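KLLA0E08119p (Kluyveromyces lactis, PDB 3VA7) probably catalyses, in the urea carboxylase part of a larger bifunctional protein, the ATP- and biotin-dependent carboxylation of urea to urea-1-carboxylate. Local coordinates at residues K48-R52 and M53-S57; T949-E953 and A954-P958; L859-C862 and Y863-R867. One frame throughout, in Å; residues are numbered along the deposited sequence.

Contact 1. Residues K48-R52 and M53-S57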
loop_
_atom_site.group_PDB
_atom_site.type_symbol
_atom_site.label_atom_id
_atom_site.label_comp_id
_atom_site.label_asym_id
_atom_site.label_seq_id
_atom_site.Cartn_x
_atom_site.Cartn_y
_atom_site.Cartn_z
ATOM N N LYS A 48 17.339 -6.341 -25.462
ATOM C CA LYS A 48 17.187 -5.118 -26.258
ATOM C C LYS A 48 18.026 -5.258 -27.508
ATOM O O LYS A 48 17.590 -4.863 -28.599
ATOM C CB LYS A 48 17.673 -3.860 -25.543
ATOM C CG LYS A 48 16.852 -3.417 -24.395
ATOM C CD LYS A 48 16.978 -1.892 -24.192
ATOM C CE LYS A 48 18.220 -1.225 -24.889
ATOM N NZ LYS A 48 18.026 0.277 -25.151
ATOM N N THR A 49 19.218 -5.831 -27.346
ATOM C CA THR A 49 20.106 -5.926 -28.450
ATOM C C THR A 49 19.476 -6.928 -29.393
ATOM O O THR A 49 19.384 -6.687 -30.618
ATOM C CB THR A 49 21.485 -6.358 -27.990
ATOM O OG1 THR A 49 22.112 -5.301 -27.236
ATOM C CG2 THR A 49 22.335 -6.745 -29.163
ATOM N N LEU A 50 19.015 -8.044 -28.835
ATOM C CA LEU A 50 18.477 -9.077 -29.692
ATOM C C LEU A 50 17.366 -8.481 -30.519
ATOM O O LEU A 50 17.423 -8.515 -31.752
ATOM C CB LEU A 50 17.976 -10.279 -28.902
ATOM C CG LEU A 50 19.047 -11.244 -28.356
ATOM C CD1 LEU A 50 18.328 -12.310 -27.591
ATOM C CD2 LEU A 50 19.988 -11.868 -29.404
ATOM N N LYS A 51 16.388 -7.868 -29.844
ATOM C CA LYS A 51 15.332 -7.159 -30.544
ATOM C C LYS A 51 15.889 -6.283 -31.665
ATOM O O LYS A 51 15.474 -6.452 -32.804
ATOM C CB LYS A 51 14.444 -6.339 -29.606
ATOM C CG LYS A 51 13.254 -5.613 -30.318
ATOM C CD LYS A 51 12.041 -5.499 -29.341
ATOM C CE LYS A 51 11.028 -4.347 -29.637
ATOM N NZ LYS A 51 11.285 -3.067 -28.808
ATOM N N ARG A 52 16.801 -5.361 -31.347
ATOM C CA ARG A 52 17.293 -4.428 -32.362
ATOM C C ARG A 52 17.883 -5.193 -33.536
ATOM O O ARG A 52 17.790 -4.741 -34.664
ATOM C CB ARG A 52 18.301 -3.433 -31.787
ATOM C CG ARG A 52 19.035 -2.587 -32.826
ATOM C CD ARG A 52 19.957 -1.490 -32.175
ATOM N NE ARG A 52 21.114 -2.075 -31.459
ATOM C CZ ARG A 52 22.164 -2.657 -32.053
ATOM N NH1 ARG A 52 22.267 -2.721 -33.394
ATOM N NH2 ARG A 52 23.119 -3.187 -31.301
ATOM N N MET A 53 18.440 -6.387 -33.274
ATOM C CA MET A 53 19.048 -7.174 -34.325
ATOM C C MET A 53 18.043 -8.062 -35.076
ATOM O O MET A 53 18.420 -8.721 -36.060
ATOM C CB MET A 53 20.171 -8.021 -33.740
ATOM C CG MET A 53 21.392 -7.213 -33.231
ATOM S SD MET A 53 22.669 -8.284 -32.498
ATOM C CE MET A 53 23.501 -8.881 -33.961
ATOM N N GLY A 54 16.780 -8.097 -34.652
ATOM C CA GLY A 54 15.770 -8.850 -35.380
ATOM C C GLY A 54 15.905 -10.340 -35.123
ATOM O O GLY A 54 15.437 -11.163 -35.938
ATOM N N ILE A 55 16.552 -10.673 -33.993
ATOM C CA ILE A 55 16.764 -12.020 -33.508
ATOM C C ILE A 55 15.733 -12.404 -32.439
ATOM O O ILE A 55 15.544 -11.680 -31.457
ATOM C CB ILE A 55 18.136 -12.142 -32.856
ATOM C CG1 ILE A 55 19.249 -11.739 -33.839
ATOM C CG2 ILE A 55 18.345 -13.551 -32.294
ATOM C CD1 ILE A 55 20.650 -11.815 -33.221
ATOM N N LYS A 56 15.089 -13.551 -32.609
ATOM C CA LYS A 56 14.033 -13.923 -31.717
ATOM C C LYS A 56 14.689 -14.335 -30.430
ATOM O O LYS A 56 15.726 -14.949 -30.473
ATOM C CB LYS A 56 13.121 -15.010 -32.337
ATOM C CG LYS A 56 11.954 -14.371 -33.170
ATOM C CD LYS A 56 11.670 -15.126 -34.475
ATOM C CE LYS A 56 11.105 -16.607 -34.254
ATOM N NZ LYS A 56 11.090 -17.587 -35.454
ATOM N N SER A 57 14.108 -13.949 -29.294
ATOM C CA SER A 57 14.655 -14.240 -28.006
ATOM C C SER A 57 13.779 -15.169 -27.190
ATOM O O SER A 57 12.532 -15.198 -27.298
ATOM C CB SER A 57 14.880 -12.955 -27.218
ATOM O OG SER A 57 13.659 -12.333 -26.886
#
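Leu-50 reaches forward from the last turn of helix 40-53 to touch Ile-55, just before the next strand, and Ser-57 within it. Its CB lies 3.8 Å from the carbonyl O of Ile-55. CG stands beside the backbone N (chi1 -77°), and from there the two methyls part: CD1 comes against Ser-57 CB at 3.5 Å, while CD2 rests on Ile-55 CG2 at 3.7 Å and also touches the CD1 of that isoleucine. The two apolar chains meet at a slant, and Val-34 of strand 33-36 packs against both. This is the alpha-to-beta return of a beta-alpha-beta unit made of strand 33-36, helix 40-53 and strand 56-61, in the parallel sheet of the biotin carboxylase N-terminal domain. The turn itself is a Schellman motif. Ile-55 N bonds back to Leu-50 O at 3.2 Å, and Gly-54 N to Lys-51 O at 2.8 Å, each donor standing above the plane of its carbonyl. Gly-54 has a phi of 76°, a value that favours glycine. One residue earlier, Met-53 N still makes a helical bond to Thr-49 O (2.8 Å). The side chains of these two run alongside each other, with Met-53 SD 3.7 Å from Thr-49 CG2, and the methionine then meets Leu-342 of helix 337-345. Thr-49 OG1 is hydrogen-bonded to Arg-45 and Asp-336, and the guanidinium of Arg-52 forms salt bridges with Asp-336 and Glu-339.

Contact 2. Residues T949-E953 and A954-P958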
loop_
_atom_site.group_PDB
_atom_site.type_symbol
_atom_site.label_atom_id
_atom_site.label_comp_id
_atom_site.label_asym_id
_atom_site.label_seq_id
_atom_site.Cartn_x
_atom_site.Cartn_y
_atom_site.Cartn_z
ATOM N N THR A 949 -16.406 -14.661 17.111
ATOM C CA THR A 949 -15.842 -13.496 17.798
ATOM C C THR A 949 -16.867 -12.502 18.257
ATOM O O THR A 949 -16.545 -11.663 19.091
ATOM C CB THR A 949 -14.832 -12.742 16.967
ATOM O OG1 THR A 949 -15.520 -12.178 15.847
ATOM C CG2 THR A 949 -13.708 -13.653 16.520
ATOM N N ILE A 950 -18.079 -12.560 17.706
ATOM C CA ILE A 950 -19.015 -11.424 17.875
ATOM C C ILE A 950 -20.440 -11.833 18.165
ATOM O O ILE A 950 -20.987 -11.427 19.182
ATOM C CB ILE A 950 -19.007 -10.457 16.637
ATOM C CG1 ILE A 950 -17.686 -9.705 16.565
ATOM C CG2 ILE A 950 -20.236 -9.503 16.638
ATOM C CD1 ILE A 950 -17.597 -8.663 15.372
ATOM N N ARG A 951 -21.027 -12.600 17.239
ATOM C CA ARG A 951 -22.369 -13.099 17.356
ATOM C C ARG A 951 -22.450 -14.500 16.754
ATOM O O ARG A 951 -22.294 -14.657 15.529
ATOM C CB ARG A 951 -23.337 -12.209 16.597
ATOM C CG ARG A 951 -24.780 -12.578 16.889
ATOM C CD ARG A 951 -25.691 -11.404 16.650
ATOM N NE ARG A 951 -27.086 -11.779 16.866
ATOM C CZ ARG A 951 -28.100 -10.931 16.999
ATOM N NH1 ARG A 951 -27.892 -9.621 16.971
ATOM N NH2 ARG A 951 -29.331 -11.388 17.185
ATOM N N SER A 952 -22.732 -15.509 17.577
ATOM C CA SER A 952 -22.687 -16.890 17.086
ATOM C C SER A 952 -24.016 -17.426 16.527
ATOM O O SER A 952 -24.040 -18.453 15.812
ATOM C CB SER A 952 -22.157 -17.819 18.179
ATOM O OG SER A 952 -23.181 -18.067 19.135
ATOM N N GLU A 953 -25.115 -16.748 16.879
ATOM C CA GLU A 953 -26.449 -17.077 16.318
ATOM C C GLU A 953 -27.188 -15.840 15.874
ATOM O O GLU A 953 -27.171 -14.787 16.544
ATOM C CB GLU A 953 -27.304 -17.856 17.316
ATOM C CG GLU A 953 -26.651 -19.182 17.752
ATOM C CD GLU A 953 -27.517 -19.934 18.787
ATOM O OE1 GLU A 953 -27.653 -19.469 19.976
ATOM O OE2 GLU A 953 -28.064 -21.000 18.400
ATOM N N ALA A 954 -27.875 -15.967 14.749
ATOM C CA ALA A 954 -28.615 -14.834 14.215
ATOM C C ALA A 954 -29.428 -15.421 13.110
ATOM O O ALA A 954 -29.106 -16.496 12.668
ATOM C CB ALA A 954 -27.675 -13.763 13.697
ATOM N N PRO A 955 -30.533 -14.765 12.704
ATOM C CA PRO A 955 -31.316 -15.392 11.652
ATOM C C PRO A 955 -30.537 -15.509 10.340
ATOM O O PRO A 955 -31.022 -16.159 9.405
ATOM C CB PRO A 955 -32.504 -14.427 11.486
ATOM C CG PRO A 955 -32.611 -13.727 12.786
ATOM C CD PRO A 955 -31.250 -13.638 13.351
ATOM N N TRP A 956 -29.364 -14.860 10.226
ATOM C CA TRP A 956 -28.624 -14.885 8.928
ATOM C C TRP A 956 -27.409 -15.771 9.062
ATOM O O TRP A 956 -26.505 -15.785 8.229
ATOM C CB TRP A 956 -28.233 -13.454 8.423
ATOM C CG TRP A 956 -27.262 -12.739 9.325
ATOM C CD1 TRP A 956 -25.880 -12.767 9.283
ATOM C CD2 TRP A 956 -27.605 -11.945 10.440
ATOM N NE1 TRP A 956 -25.349 -12.007 10.315
ATOM C CE2 TRP A 956 -26.407 -11.488 11.026
ATOM C CE3 TRP A 956 -28.823 -11.548 10.995
ATOM C CZ2 TRP A 956 -26.400 -10.667 12.129
ATOM C CZ3 TRP A 956 -28.808 -10.733 12.108
ATOM C CH2 TRP A 956 -27.608 -10.314 12.671
ATOM N N LEU A 957 -27.375 -16.487 10.162
ATOM C CA LEU A 957 -26.258 -17.338 10.511
ATOM C C LEU A 957 -26.903 -18.709 10.613
ATOM O O LEU A 957 -28.103 -18.799 10.879
ATOM C CB LEU A 957 -25.726 -16.893 11.842
ATOM C CG LEU A 957 -24.986 -15.578 11.802
ATOM C CD1 LEU A 957 -24.479 -15.295 13.232
ATOM C CD2 LEU A 957 -23.794 -15.660 10.817
ATOM N N PRO A 958 -26.143 -19.782 10.411
ATOM C CA PRO A 958 -24.691 -19.880 10.243
ATOM C C PRO A 958 -24.180 -19.616 8.820
ATOM O O PRO A 958 -22.990 -19.325 8.659
ATOM C CB PRO A 958 -24.406 -21.351 10.661
ATOM C CG PRO A 958 -25.633 -22.094 10.266
ATOM C CD PRO A 958 -26.788 -21.110 10.465
#
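Arg-951 reaches forward along the loop that follows helix 937-949 and meets Ala-954 and Trp-956. Its CG is anti to the backbone N (chi1 -171°), and the chain runs straight from there to NE, which brings the guanidinium beside the next stretch of backbone. NE donates to the carbonyl O of Glu-953 at 3.0 Å, a fairly straight bond (159° at the hydrogen), with the acceptor at the edge of the guanidinium and in its plane. Ala-954 CB sits 3.8 Å from the same NE. Over one face of the guanidinium lies the CH2 corner of the indole: Trp-956 CH2 is 4.4 Å from Arg-951 NH1. Arg-951 NH2 bonds to Val-1144 O and NH1, weakly, to Asn-1014 O, while Tyr-946 of the preceding helix touches both the arginine and the tryptophan. On the main chain, Arg-951 O lies against Leu-957 CD1 (3.2 Å). Ser-952 takes part through its backbone, its carbonyl C lying 4.0 Å from Leu-957 CD1. Glu-953 likewise offers main chain: its C is 3.8 Å from that methyl, whereas its CB points away from the turn. Beyond it, Ala-954 to Leu-957 form a type I beta turn closed by Leu-957 N to Ala-954 O (3.0 Å), and this fold-back lays Ala-954 CB over one face of the Trp-956 ring, offset toward its rim. A leucine in place of Arg-951 would probably leave the Glu-953 carbonyl without its donor and this loop of the carboxyltransferase domain less firmly tied to Val-1144. Neutral peptide oxygens, one of them only weakly bonded, would probably leave the positive charge largely in place, and the guanidinium is likely to polarise those carbonyls while one of its faces lies under Trp-956 CH2.

Contact 3. Residues L859-C862 and Y863-R867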
loop_
_atom_site.group_PDB
_atom_site.type_symbol
_atom_site.label_atom_id
_atom_site.label_comp_id
_atom_site.label_asym_id
_atom_site.label_seq_id
_atom_site.Cartn_x
_atom_site.Cartn_y
_atom_site.Cartn_z
ATOM N N LEU A 859 -34.187 3.980 -10.606
ATOM C CA LEU A 859 -33.065 4.381 -11.457
ATOM C C LEU A 859 -33.053 5.855 -11.875
ATOM O O LEU A 859 -31.969 6.440 -11.996
ATOM C CB LEU A 859 -33.024 3.568 -12.734
ATOM C CG LEU A 859 -31.897 2.575 -13.014
ATOM C CD1 LEU A 859 -32.025 2.076 -14.425
ATOM C CD2 LEU A 859 -30.542 3.171 -12.792
ATOM N N ASN A 860 -34.229 6.456 -12.119
ATOM C CA ASN A 860 -34.263 7.842 -12.580
ATOM C C ASN A 860 -33.573 8.820 -11.623
ATOM O O ASN A 860 -32.788 9.702 -12.046
ATOM C CB ASN A 860 -35.685 8.279 -12.876
ATOM C CG ASN A 860 -36.157 7.804 -14.247
ATOM O OD1 ASN A 860 -35.412 7.824 -15.242
ATOM N ND2 ASN A 860 -37.387 7.336 -14.292
ATOM N N ILE A 861 -33.876 8.654 -10.340
ATOM C CA ILE A 861 -33.217 9.367 -9.277
ATOM C C ILE A 861 -31.652 9.294 -9.344
ATOM O O ILE A 861 -30.945 10.240 -8.970
ATOM C CB ILE A 861 -33.832 8.896 -7.948
ATOM C CG1 ILE A 861 -35.203 9.571 -7.782
ATOM C CG2 ILE A 861 -32.928 9.151 -6.809
ATOM C CD1 ILE A 861 -36.024 9.091 -6.532
ATOM N N CYS A 862 -31.106 8.219 -9.866
ATOM C CA CYS A 862 -29.668 8.127 -9.992
ATOM C C CYS A 862 -29.216 9.062 -11.062
ATOM O O CYS A 862 -28.166 9.685 -10.938
ATOM C CB CYS A 862 -29.183 6.675 -10.350
ATOM S SG CYS A 862 -29.775 5.453 -9.164
ATOM N N TYR A 863 -29.966 9.133 -12.159
ATOM C CA TYR A 863 -29.578 10.062 -13.197
ATOM C C TYR A 863 -29.728 11.499 -12.675
ATOM O O TYR A 863 -28.880 12.372 -12.947
ATOM C CB TYR A 863 -30.329 9.849 -14.484
ATOM C CG TYR A 863 -29.706 10.662 -15.572
ATOM C CD1 TYR A 863 -28.367 10.484 -15.914
ATOM C CD2 TYR A 863 -30.437 11.677 -16.218
ATOM C CE1 TYR A 863 -27.781 11.266 -16.895
ATOM C CE2 TYR A 863 -29.858 12.468 -17.225
ATOM C CZ TYR A 863 -28.544 12.259 -17.549
ATOM O OH TYR A 863 -27.965 13.046 -18.539
ATOM N N ARG A 864 -30.734 11.696 -11.838
ATOM C CA ARG A 864 -31.040 12.999 -11.308
ATOM C C ARG A 864 -29.915 13.532 -10.431
ATOM O O ARG A 864 -29.598 14.756 -10.472
ATOM C CB ARG A 864 -32.373 12.968 -10.547
ATOM C CG ARG A 864 -32.713 14.245 -9.811
ATOM C CD ARG A 864 -34.175 14.253 -9.490
ATOM N NE ARG A 864 -34.585 15.625 -9.250
ATOM C CZ ARG A 864 -35.241 16.426 -10.112
ATOM N NH1 ARG A 864 -35.659 16.003 -11.314
ATOM N NH2 ARG A 864 -35.477 17.687 -9.746
ATOM N N ILE A 865 -29.314 12.624 -9.645
ATOM C CA ILE A 865 -28.195 12.999 -8.767
ATOM C C ILE A 865 -27.066 13.419 -9.683
ATOM O O ILE A 865 -26.321 14.394 -9.425
ATOM C CB ILE A 865 -27.746 11.813 -7.902
ATOM C CG1 ILE A 865 -28.877 11.423 -6.927
ATOM C CG2 ILE A 865 -26.353 12.060 -7.237
ATOM C CD1 ILE A 865 -28.666 10.025 -6.404
ATOM N N ASN A 866 -26.953 12.713 -10.796
ATOM C CA ASN A 866 -25.916 13.077 -11.697
ATOM C C ASN A 866 -26.179 14.526 -12.224
ATOM O O ASN A 866 -25.235 15.312 -12.430
ATOM C CB ASN A 866 -25.804 12.031 -12.773
ATOM C CG ASN A 866 -25.328 12.590 -14.022
ATOM O OD1 ASN A 866 -24.163 12.475 -14.394
ATOM N ND2 ASN A 866 -26.237 13.242 -14.715
ATOM N N ARG A 867 -27.450 14.897 -12.360
ATOM C CA ARG A 867 -27.827 16.185 -12.969
ATOM C C ARG A 867 -27.654 17.314 -11.909
ATOM O O ARG A 867 -27.152 18.378 -12.224
ATOM C CB ARG A 867 -29.274 16.130 -13.546
ATOM C CG ARG A 867 -29.488 15.588 -14.963
ATOM C CD ARG A 867 -28.187 15.093 -15.673
ATOM N NE ARG A 867 -27.590 16.046 -16.598
ATOM C CZ ARG A 867 -26.333 16.037 -17.046
ATOM N NH1 ARG A 867 -25.437 15.114 -16.660
ATOM N NH2 ARG A 867 -25.947 17.004 -17.902
#
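The first turns of helix 859-875, in subdomains C and D of the carboxyltransferase domain, are held by regular i to i+4 bonds, from Asn-860 O to Arg-864 N (2.9 Å), Ile-861 O to Ile-865 N (3.0 Å) and Cys-862 O to Asn-866 N (3.3 Å). Ile-861 and Ile-865 follow one another along one flank, one turn apart. Ile-865 CG1 stands beside its own backbone N (chi1 -65°) and carries CD1 back over the preceding turn, where it lies loosely against Ile-861 CG2 at 4.4 Å. Further on, Asn-866 folds its amide onto the helix: ND2 donates to Tyr-863 O at 3.3 Å; the donor lies in the plane of the carbonyl, and the acceptor close to that of the amide. Tyr-863 OH lies over one face of the Arg-867 guanidinium, toward its rim. Tyr-863 also stacks on Trp-921 and meets Phe-917 edge-to-face, while Asn-860 OD1 accepts from Trp-921 NE1. Arg-864 forms a salt bridge with Glu-912, at the end of helix 901-912. On the sheet sides, Tyr-852 of strand 847-852 receives Ile-861, Arg-864 and Ile-865, and strand 984-989 takes Leu-859 and Cys-862, with helix 1109-1117 closing over Leu-859.

Overall arrangement
All three contacts are local, and none touches another. Contact 1 belongs to the biotin carboxylase part; its centre lies 62 Å from that of contact 2 and 55 Å from that of contact 3, with contacts 1 and 2 on opposite sides of the chain's centre. Contacts 2 and 3 share the carboxyltransferase subdomains C and D, yet their centres are still 37 Å apart and their nearest atoms about 26 Å. In contact 2 the Trp-956 side chain is about 11 Å from bound urea and about 12 Å from the biotin group, near the pocket but not lining it. Contact 3 packs on strand 984-989, which leads toward the urea-pocket residues Asp-991 and Val-992.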